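Phospho-2-dehydro-3-deoxyheptonate aldolase/chorismate mutase (Thermus thermophilus, PDB 2D8D) probably converts chorismate to prephenate through the mutase domain present here, the full-length protein probably also having 3-deoxy-7-phosphoheptulonate synthase activity. Local coordinates at residues 24-29 against 76-81; 36-39 against 43-46; 59-62 against 66-69. All blocks are in the same frame, centred on the assembly; numbering follows the deposited sequence.

In the fold
Interactions 1 and 3 join helices of an all-helical chorismate mutase subunit, while interaction 2 folds a loop onto helix 4-40; each also touches the second subunit of the dimer. Interaction 1 is the buried one, its centre about 6 Å from the chain centre, and joins helix 4-40 to helix 67-84 through an arginine, a ring and a serine. Interaction 2 shares helix 4-40 and is partly buried; it uses an amide, a histidine and a water. Interaction 3 is a surface contact closing the turn from helix 47-60 to helix 67-84 with a direct hydrogen bond. Interactions 2 and 3 lie on opposite sides of the chain centre, their centres about 28 Å apart.

Interaction 1: 24-29 against 76-81; sequences SERGRL and EIFKAS
The R26 side chain runs straight toward F78 and S81: CG is trans to the backbone N (chi1 -168°) and the chain stays extended from CG to NE. F78 starts the other way, its CB directed away from 24-29. Its CG lies trans to its own carbonyl carbon (chi1 -59°), which brings one side of the ring back to the guanidinium. The two side chains cross at about a right angle, with their planes 39° apart. R26 CZ lies 3.6 Å from F78 CE1. The approach of R26 NH2 to that same carbon is unusually short, and its detail is doubtful. I77 covers the same face of the guanidinium; its CG2 is 4.0 Å from R26 NE and also packs on the R26 CD methylene, at 3.8 Å.

The segments belong to helix 4-40 and helix 67-84. These pack in the core of the helical fold of the AroQ class, where the long first helix also pairs with the second subunit. R26 reflects this. Its NE hydrogen-bonds to N16 OD1 of the second subunit, and M53 of helix 47-60 touches both R26 and F78.

S81 OG sits at the guanidinium edge, near its plane, 3.0 Å from R26 NH1. The angle is too poor for a hydrogen bond. The hydroxyl instead donates to I77 O one turn earlier, with S81 OG to I77 O at 3.0 Å, which fixes its rotation. S81 N reaches I77 O as well, at 3.2 Å, and the two donors come from opposite faces of the carbonyl plane.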
ATOM      1  N   SER B  24      -8.245  -0.563   1.230  1.00  7.40           N
ATOM      2  CA  SER B  24      -9.683  -0.547   0.997  1.00  7.65           C
ATOM      3  C   SER B  24     -10.352   0.554   1.813  1.00  8.45           C
ATOM      4  O   SER B  24     -11.270   1.218   1.332  1.00  8.81           O
ATOM      5  CB  SER B  24     -10.288  -1.918   1.320  1.00  8.65           C
ATOM      6  OG  SER B  24      -9.777  -2.911   0.439  1.00  8.61           O
ATOM      7  N   GLU B  25      -9.886   0.751   3.041  1.00  8.01           N
ATOM      8  CA  GLU B  25     -10.432   1.800   3.889  1.00  9.02           C
ATOM      9  C   GLU B  25     -10.140   3.154   3.243  1.00  8.80           C
ATOM     10  O   GLU B  25     -11.007   4.034   3.203  1.00  9.40           O
ATOM     11  CB  GLU B  25      -9.797   1.749   5.275  1.00 10.40           C
ATOM     12  CG  GLU B  25     -10.440   2.699   6.267  1.00 13.09           C
ATOM     13  CD  GLU B  25      -9.801   2.641   7.636  1.00 15.26           C
ATOM     14  OE1 GLU B  25      -9.108   1.646   7.930  1.00 16.76           O
ATOM     15  OE2 GLU B  25     -10.004   3.587   8.426  1.00 16.82           O
ATOM     16  N   ARG B  26      -8.918   3.318   2.742  1.00  8.39           N
ATOM     17  CA  ARG B  26      -8.529   4.563   2.089  1.00  8.24           C
ATOM     18  C   ARG B  26      -9.426   4.769   0.874  1.00  8.48           C
ATOM     19  O   ARG B  26      -9.842   5.890   0.574  1.00  8.89           O
ATOM     20  CB  ARG B  26      -7.066   4.511   1.635  1.00  8.04           C
ATOM     21  CG  ARG B  26      -6.520   5.862   1.215  1.00  9.07           C
ATOM     22  CD  ARG B  26      -5.103   5.768   0.673  1.00  9.84           C
ATOM     23  NE  ARG B  26      -4.511   7.094   0.544  1.00  9.93           N
ATOM     24  CZ  ARG B  26      -4.812   7.968  -0.411  1.00 10.09           C
ATOM     25  NH1 ARG B  26      -5.697   7.663  -1.351  1.00 11.05           N
ATOM     26  NH2 ARG B  26      -4.246   9.167  -0.408  1.00 13.43           N
ATOM     27  N   GLY B  27      -9.713   3.679   0.175  1.00  8.62           N
ATOM     28  CA  GLY B  27     -10.561   3.760  -0.996  1.00  9.31           C
ATOM     29  C   GLY B  27     -11.947   4.274  -0.665  1.00  9.06           C
ATOM     30  O   GLY B  27     -12.498   5.111  -1.386  1.00  9.55           O
ATOM     31  N   ARG B  28     -12.528   3.783   0.425  1.00  8.51           N
ATOM     32  CA  ARG B  28     -13.859   4.233   0.805  1.00  8.42           C
ATOM     33  C   ARG B  28     -13.843   5.709   1.198  1.00  7.80           C
ATOM     34  O   ARG B  28     -14.791   6.440   0.908  1.00  8.91           O
ATOM     35  CB  ARG B  28     -14.413   3.384   1.950  1.00  9.63           C
ATOM     36  CG  ARG B  28     -14.633   1.917   1.589  1.00 12.19           C
ATOM     37  CD  ARG B  28     -15.527   1.233   2.611  1.00 14.14           C
ATOM     38  NE  ARG B  28     -14.998   1.356   3.967  1.00 16.20           N
ATOM     39  CZ  ARG B  28     -14.012   0.612   4.459  1.00 16.25           C
ATOM     40  NH1 ARG B  28     -13.443  -0.325   3.711  1.00 15.97           N
ATOM     41  NH2 ARG B  28     -13.590   0.812   5.699  1.00 16.99           N
ATOM     42  N   LEU B  29     -12.770   6.154   1.843  1.00  7.98           N
ATOM     43  CA  LEU B  29     -12.662   7.551   2.243  1.00  8.01           C
ATOM     44  C   LEU B  29     -12.586   8.469   1.029  1.00  7.99           C
ATOM     45  O   LEU B  29     -13.270   9.495   0.970  1.00  8.28           O
ATOM     46  CB  LEU B  29     -11.425   7.760   3.118  1.00  8.85           C
ATOM     47  CG  LEU B  29     -11.511   7.228   4.548  1.00  8.95           C
ATOM     48  CD1 LEU B  29     -10.136   7.272   5.191  1.00 10.66           C
ATOM     49  CD2 LEU B  29     -12.508   8.058   5.347  1.00 12.10           C
ATOM     50  N   GLU B  76       1.305   5.523  -6.839  1.00 10.48           N
ATOM     51  CA  GLU B  76       0.492   4.465  -7.432  1.00 11.24           C
ATOM     52  C   GLU B  76      -0.834   4.368  -6.684  1.00 10.60           C
ATOM     53  O   GLU B  76      -1.890   4.199  -7.290  1.00 11.28           O
ATOM     54  CB  GLU B  76       1.224   3.122  -7.364  1.00 13.40           C
ATOM     55  CG  GLU B  76       2.390   3.000  -8.329  1.00 16.97           C
ATOM     56  CD  GLU B  76       1.948   3.089  -9.775  1.00 20.62           C
ATOM     57  OE1 GLU B  76       1.080   2.286 -10.178  1.00 22.64           O
ATOM     58  OE2 GLU B  76       2.464   3.960 -10.506  1.00 25.03           O
ATOM     59  N   ILE B  77      -0.772   4.480  -5.361  1.00 10.38           N
ATOM     60  CA  ILE B  77      -1.971   4.421  -4.536  1.00 11.16           C
ATOM     61  C   ILE B  77      -2.876   5.608  -4.859  1.00 11.45           C
ATOM     62  O   ILE B  77      -4.094   5.463  -4.943  1.00 12.16           O
ATOM     63  CB  ILE B  77      -1.604   4.433  -3.034  1.00 11.32           C
ATOM     64  CG1 ILE B  77      -0.880   3.133  -2.675  1.00 11.91           C
ATOM     65  CG2 ILE B  77      -2.853   4.610  -2.182  1.00 14.11           C
ATOM     66  CD1 ILE B  77      -0.337   3.098  -1.265  1.00 12.96           C
ATOM     67  N   PHE B  78      -2.276   6.780  -5.053  1.00 12.39           N
ATOM     68  CA  PHE B  78      -3.051   7.976  -5.369  1.00 14.03           C
ATOM     69  C   PHE B  78      -3.657   7.868  -6.766  1.00 14.95           C
ATOM     70  O   PHE B  78      -4.752   8.369  -7.019  1.00 15.75           O
ATOM     71  CB  PHE B  78      -2.177   9.237  -5.279  1.00 15.06           C
ATOM     72  CG  PHE B  78      -1.547   9.454  -3.926  1.00 16.10           C
ATOM     73  CD1 PHE B  78      -2.111   8.909  -2.777  1.00 16.81           C
ATOM     74  CD2 PHE B  78      -0.398  10.230  -3.801  1.00 18.54           C
ATOM     75  CE1 PHE B  78      -1.537   9.130  -1.524  1.00 17.94           C
ATOM     76  CE2 PHE B  78       0.181  10.456  -2.553  1.00 16.31           C
ATOM     77  CZ  PHE B  78      -0.391   9.906  -1.413  1.00 17.88           C
ATOM     78  N   LYS B  79      -2.936   7.212  -7.672  1.00 15.54           N
ATOM     79  CA  LYS B  79      -3.412   7.024  -9.037  1.00 16.80           C
ATOM     80  C   LYS B  79      -4.653   6.137  -9.036  1.00 15.10           C
ATOM     81  O   LYS B  79      -5.640   6.427  -9.713  1.00 14.77           O
ATOM     82  CB  LYS B  79      -2.316   6.383  -9.896  1.00 18.52           C
ATOM     83  CG  LYS B  79      -2.795   5.912 -11.261  1.00 21.00           C
ATOM     84  CD  LYS B  79      -1.640   5.522 -12.176  1.00 23.36           C
ATOM     85  CE  LYS B  79      -0.832   4.357 -11.627  1.00 25.28           C
ATOM     86  NZ  LYS B  79       0.261   3.970 -12.564  1.00 25.92           N
ATOM     87  N   ALA B  80      -4.592   5.057  -8.265  1.00 14.04           N
ATOM     88  CA  ALA B  80      -5.705   4.121  -8.167  1.00 13.75           C
ATOM     89  C   ALA B  80      -6.941   4.816  -7.610  1.00 12.79           C
ATOM     90  O   ALA B  80      -8.070   4.474  -7.964  1.00 13.07           O
ATOM     91  CB  ALA B  80      -5.317   2.946  -7.280  1.00 13.48           C
ATOM     92  N   SER B  81      -6.714   5.794  -6.736  1.00 14.64           N
ATOM     93  CA  SER B  81      -7.799   6.550  -6.117  1.00 16.77           C
ATOM     94  C   SER B  81      -8.548   7.411  -7.131  1.00 17.63           C
ATOM     95  O   SER B  81      -9.780   7.413  -7.158  1.00 17.05           O
ATOM     96  CB  SER B  81      -7.249   7.433  -4.995  1.00 17.28           C
ATOM     97  OG  SER B  81      -6.644   6.648  -3.982  1.00 18.92           O
TER

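Interaction 2: 36-39 against 43-46; sequences LQTE and PHYD
Q37 and T38 meet the H44 side chain at its ring edge. Q37 OE1 is 3.0 Å from H44 CD2, near the ring plane, and the amide and ring planes are 41° apart. T38 OG1 lies beside the next ring atom, 3.2 Å from H44 NE2. Q37 CB adds a carbon contact, 3.7 Å from H44 CD2. The ring gets there because H44 CG is trans to the carbonyl carbon (chi1 -73°), which turns it back toward the helix.

The clear hydrogen bonds go to other partners. H44 NE2 and T38 OG1 both hydrogen-bond to G34 O, one helical turn before T38. Q37 NE2 donates to a water at 3.0 Å, and this water donates to H44 O, also at 3.0 Å. Q37 NE2 lies 3.3 Å from P43 O as well, but at a poor angle. An alanine in place of Q37 would probably leave the water without its NE2 donor and open a gap beside the H44 ring.

Further contacts join this loop region to the second subunit. I5 of the second subunit packs on Q37, and D46 OD2 forms a salt bridge with R9 of that subunit. D46 OD1 accepts from R49 N, so the segment ends as an aspartate N-cap that starts helix 47-60, in the helix-loop-helix connection of this chorismate mutase fold.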
ATOM      1  N   LEU B  36     -18.561  14.217  -2.502  1.00  9.30           N
ATOM      2  CA  LEU B  36     -18.747  15.583  -2.028  1.00  9.47           C
ATOM      3  C   LEU B  36     -18.226  16.583  -3.051  1.00  9.50           C
ATOM      4  O   LEU B  36     -18.857  17.610  -3.300  1.00 10.59           O
ATOM      5  CB  LEU B  36     -18.035  15.792  -0.691  1.00  9.81           C
ATOM      6  CG  LEU B  36     -18.700  15.120   0.513  1.00 11.71           C
ATOM      7  CD1 LEU B  36     -17.818  15.271   1.739  1.00 13.12           C
ATOM      8  CD2 LEU B  36     -20.070  15.734   0.756  1.00 16.10           C
ATOM      9  N   GLN B  37     -17.076  16.286  -3.646  1.00  8.12           N
ATOM     10  CA  GLN B  37     -16.508  17.183  -4.640  1.00  8.95           C
ATOM     11  C   GLN B  37     -17.432  17.299  -5.845  1.00  9.04           C
ATOM     12  O   GLN B  37     -17.630  18.388  -6.377  1.00 10.46           O
ATOM     13  CB  GLN B  37     -15.122  16.693  -5.058  1.00  9.08           C
ATOM     14  CG  GLN B  37     -14.116  16.772  -3.917  1.00 10.60           C
ATOM     15  CD  GLN B  37     -12.783  16.152  -4.254  1.00 10.44           C
ATOM     16  OE1 GLN B  37     -12.724  15.092  -4.868  1.00 11.08           O
ATOM     17  NE2 GLN B  37     -11.702  16.801  -3.834  1.00 12.72           N
ATOM     18  N   THR B  38     -18.012  16.181  -6.265  1.00  9.28           N
ATOM     19  CA  THR B  38     -18.924  16.197  -7.401  1.00 10.52           C
ATOM     20  C   THR B  38     -20.141  17.071  -7.122  1.00 11.92           C
ATOM     21  O   THR B  38     -20.530  17.886  -7.958  1.00 11.95           O
ATOM     22  CB  THR B  38     -19.397  14.773  -7.760  1.00 10.29           C
ATOM     23  OG1 THR B  38     -18.304  14.041  -8.325  1.00 11.49           O
ATOM     24  CG2 THR B  38     -20.548  14.824  -8.761  1.00 12.81           C
ATOM     25  N   GLU B  39     -20.740  16.916  -5.947  1.00 11.37           N
ATOM     26  CA  GLU B  39     -21.920  17.700  -5.609  1.00 15.20           C
ATOM     27  C   GLU B  39     -21.599  19.177  -5.404  1.00 15.49           C
ATOM     28  O   GLU B  39     -22.445  20.039  -5.642  1.00 17.57           O
ATOM     29  CB  GLU B  39     -22.597  17.141  -4.354  1.00 17.16           C
ATOM     30  CG  GLU B  39     -24.026  17.642  -4.173  1.00 22.30           C
ATOM     31  CD  GLU B  39     -24.730  17.014  -2.986  1.00 24.34           C
ATOM     32  OE1 GLU B  39     -24.743  15.769  -2.888  1.00 25.64           O
ATOM     33  OE2 GLU B  39     -25.278  17.769  -2.155  1.00 27.71           O
ATOM     34  N   PRO B  43     -12.980  20.028  -8.277  1.00 14.77           N
ATOM     35  CA  PRO B  43     -12.168  19.051  -9.006  1.00 14.49           C
ATOM     36  C   PRO B  43     -11.762  17.874  -8.116  1.00 13.66           C
ATOM     37  O   PRO B  43     -11.712  18.003  -6.894  1.00 15.21           O
ATOM     38  CB  PRO B  43     -10.970  19.880  -9.460  1.00 15.77           C
ATOM     39  CG  PRO B  43     -10.807  20.855  -8.336  1.00 17.20           C
ATOM     40  CD  PRO B  43     -12.234  21.281  -8.069  1.00 16.29           C
ATOM     41  N   HIS B  44     -11.486  16.731  -8.736  1.00 12.04           N
ATOM     42  CA  HIS B  44     -11.073  15.528  -8.014  1.00 12.01           C
ATOM     43  C   HIS B  44      -9.552  15.451  -7.917  1.00 11.86           C
ATOM     44  O   HIS B  44      -9.002  15.015  -6.906  1.00 13.66           O
ATOM     45  CB  HIS B  44     -11.593  14.280  -8.733  1.00 13.58           C
ATOM     46  CG  HIS B  44     -13.065  14.064  -8.586  1.00 15.39           C
ATOM     47  ND1 HIS B  44     -13.840  13.518  -9.589  1.00 17.25           N
ATOM     48  CD2 HIS B  44     -13.901  14.276  -7.543  1.00 15.65           C
ATOM     49  CE1 HIS B  44     -15.085  13.407  -9.169  1.00 16.56           C
ATOM     50  NE2 HIS B  44     -15.151  13.861  -7.929  1.00 15.48           N
ATOM     51  N   TYR B  45      -8.881  15.869  -8.984  1.00 10.50           N
ATOM     52  CA  TYR B  45      -7.424  15.857  -9.036  1.00 10.47           C
ATOM     53  C   TYR B  45      -6.879  17.091  -8.326  1.00  9.75           C
ATOM     54  O   TYR B  45      -7.215  18.219  -8.681  1.00 10.78           O
ATOM     55  CB  TYR B  45      -6.969  15.828 -10.499  1.00 11.26           C
ATOM     56  CG  TYR B  45      -5.487  16.032 -10.720  1.00 11.39           C
ATOM     57  CD1 TYR B  45      -4.541  15.256 -10.050  1.00 11.87           C
ATOM     58  CD2 TYR B  45      -5.030  16.993 -11.619  1.00 12.57           C
ATOM     59  CE1 TYR B  45      -3.176  15.433 -10.273  1.00 12.39           C
ATOM     60  CE2 TYR B  45      -3.672  17.179 -11.850  1.00 13.77           C
ATOM     61  CZ  TYR B  45      -2.752  16.397 -11.176  1.00 12.33           C
ATOM     62  OH  TYR B  45      -1.408  16.574 -11.407  1.00 13.06           O
ATOM     63  N   ASP B  46      -6.042  16.865  -7.318  1.00  9.75           N
ATOM     64  CA  ASP B  46      -5.448  17.948  -6.542  1.00 10.21           C
ATOM     65  C   ASP B  46      -3.960  17.660  -6.352  1.00 10.06           C
ATOM     66  O   ASP B  46      -3.561  17.014  -5.381  1.00  9.23           O
ATOM     67  CB  ASP B  46      -6.136  18.051  -5.177  1.00 12.20           C
ATOM     68  CG  ASP B  46      -5.744  19.301  -4.414  1.00 12.68           C
ATOM     69  OD1 ASP B  46      -4.621  19.802  -4.618  1.00 13.65           O
ATOM     70  OD2 ASP B  46      -6.556  19.778  -3.593  1.00 16.15           O
TER
HETATM   71  O   HOH W   1      -8.834  15.856  -4.011  1.00 28.50           O

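Interaction 3: 59-62 against 66-69; sequences AENP and PDET
N61 ND2 donates to D67 OD1 at 2.8 Å, across the tight connection between helix 47-60 and helix 67-84 of the all-helical mutase fold. The bond is nearly straight, 170° at the hydrogen. The acceptor lies in the N61 amide plane, and the donor meets OD1 almost along its C-O axis. The amide and carboxylate planes are nevertheless 59° apart. N61 ND2 also passes P66, 3.8 Å from P66 C.

Torsions set up this meeting. N61 CG is trans to its backbone N (chi1 177°), which carries the amide across the turn. D67 CB does not itself point at N61, but OD1 swings over to it.

The turn also bonds both ends of the amide: N61 OD1 accepts from G63 N, an Asx turn, and N61 ND2 gives a second bond to F65 O. These bonds fix which way round the amide lies. P66 is the N-cap residue of helix 67-84, and a weak bond joins T69 N to P66 O at 2.9 Å. The D67 carboxylate thus stands in the first turn of the helix, where the helix dipole would probably favour its negative charge.

Further out lies the second subunit. Its S24 packs on N61 and P62, and its R17 forms a salt bridge with E60. Back at the centre, D67 OD1 also lies beside aliphatic carbon, 3.6 Å from N61 CB.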
ATOM      1  N   ALA B  59       9.096  12.337   4.716  1.00  9.38           N
ATOM      2  CA  ALA B  59       9.734  12.880   5.909  1.00  9.20           C
ATOM      3  C   ALA B  59       9.675  11.882   7.062  1.00  9.26           C
ATOM      4  O   ALA B  59      10.636  11.729   7.813  1.00 10.05           O
ATOM      5  CB  ALA B  59       9.052  14.182   6.320  1.00 11.03           C
ATOM      6  N   GLU B  60       8.548  11.186   7.181  1.00  8.20           N
ATOM      7  CA  GLU B  60       8.327  10.226   8.257  1.00  8.01           C
ATOM      8  C   GLU B  60       8.770   8.797   7.954  1.00  8.20           C
ATOM      9  O   GLU B  60       8.697   7.922   8.820  1.00  9.50           O
ATOM     10  CB  GLU B  60       6.844  10.241   8.631  1.00  8.70           C
ATOM     11  CG  GLU B  60       6.393  11.573   9.216  1.00  9.18           C
ATOM     12  CD  GLU B  60       4.903  11.816   9.089  1.00  8.86           C
ATOM     13  OE1 GLU B  60       4.123  10.842   9.141  1.00  9.58           O
ATOM     14  OE2 GLU B  60       4.510  12.993   8.951  1.00  8.35           O
ATOM     15  N   ASN B  61       9.241   8.566   6.733  1.00  8.32           N
ATOM     16  CA  ASN B  61       9.677   7.240   6.314  1.00  8.32           C
ATOM     17  C   ASN B  61      10.694   6.650   7.287  1.00  8.82           C
ATOM     18  O   ASN B  61      11.792   7.182   7.447  1.00 10.39           O
ATOM     19  CB  ASN B  61      10.270   7.319   4.908  1.00  9.90           C
ATOM     20  CG  ASN B  61      10.817   5.996   4.432  1.00  9.04           C
ATOM     21  OD1 ASN B  61      10.403   4.935   4.899  1.00  9.17           O
ATOM     22  ND2 ASN B  61      11.747   6.049   3.486  1.00 10.60           N
ATOM     23  N   PRO B  62      10.343   5.534   7.949  1.00  9.48           N
ATOM     24  CA  PRO B  62      11.252   4.902   8.908  1.00 11.08           C
ATOM     25  C   PRO B  62      12.190   3.881   8.277  1.00 11.53           C
ATOM     26  O   PRO B  62      13.037   3.301   8.960  1.00 13.69           O
ATOM     27  CB  PRO B  62      10.291   4.246   9.884  1.00 13.06           C
ATOM     28  CG  PRO B  62       9.239   3.722   8.954  1.00 12.13           C
ATOM     29  CD  PRO B  62       9.017   4.887   7.990  1.00 10.84           C
ATOM     30  N   PRO B  66      13.672   3.141   0.441  1.00 13.43           N
ATOM     31  CA  PRO B  66      14.225   4.478   0.214  1.00 14.12           C
ATOM     32  C   PRO B  66      13.059   5.446   0.022  1.00 13.38           C
ATOM     33  O   PRO B  66      11.965   5.033  -0.369  1.00 11.59           O
ATOM     34  CB  PRO B  66      15.040   4.305  -1.064  1.00 15.31           C
ATOM     35  CG  PRO B  66      15.448   2.865  -1.021  1.00 16.18           C
ATOM     36  CD  PRO B  66      14.181   2.189  -0.561  1.00 13.47           C
ATOM     37  N   ASP B  67      13.288   6.725   0.296  1.00 12.53           N
ATOM     38  CA  ASP B  67      12.241   7.729   0.142  1.00 12.37           C
ATOM     39  C   ASP B  67      11.604   7.684  -1.245  1.00 12.43           C
ATOM     40  O   ASP B  67      10.391   7.820  -1.378  1.00 11.31           O
ATOM     41  CB  ASP B  67      12.799   9.133   0.384  1.00 13.38           C
ATOM     42  CG  ASP B  67      13.164   9.381   1.835  1.00 13.64           C
ATOM     43  OD1 ASP B  67      12.869   8.520   2.689  1.00 14.16           O
ATOM     44  OD2 ASP B  67      13.741  10.451   2.124  1.00 14.68           O
ATOM     45  N   GLU B  68      12.429   7.499  -2.273  1.00 13.05           N
ATOM     46  CA  GLU B  68      11.950   7.451  -3.652  1.00 14.32           C
ATOM     47  C   GLU B  68      10.963   6.306  -3.860  1.00 12.85           C
ATOM     48  O   GLU B  68       9.998   6.439  -4.612  1.00 13.54           O
ATOM     49  CB  GLU B  68      13.136   7.304  -4.613  1.00 17.48           C
ATOM     50  CG  GLU B  68      12.812   7.528  -6.091  1.00 23.07           C
ATOM     51  CD  GLU B  68      11.970   6.420  -6.697  1.00 25.84           C
ATOM     52  OE1 GLU B  68      12.347   5.237  -6.550  1.00 28.69           O
ATOM     53  OE2 GLU B  68      10.936   6.730  -7.328  1.00 28.29           O
ATOM     54  N   THR B  69      11.215   5.183  -3.194  1.00 12.51           N
ATOM     55  CA  THR B  69      10.339   4.019  -3.301  1.00 13.16           C
ATOM     56  C   THR B  69       9.003   4.317  -2.622  1.00 10.69           C
ATOM     57  O   THR B  69       7.942   3.998  -3.160  1.00 10.05           O
ATOM     58  CB  THR B  69      10.977   2.775  -2.649  1.00 15.10           C
ATOM     59  OG1 THR B  69      12.169   2.419  -3.361  1.00 18.33           O
ATOM     60  CG2 THR B  69      10.009   1.599  -2.677  1.00 17.45           C
TER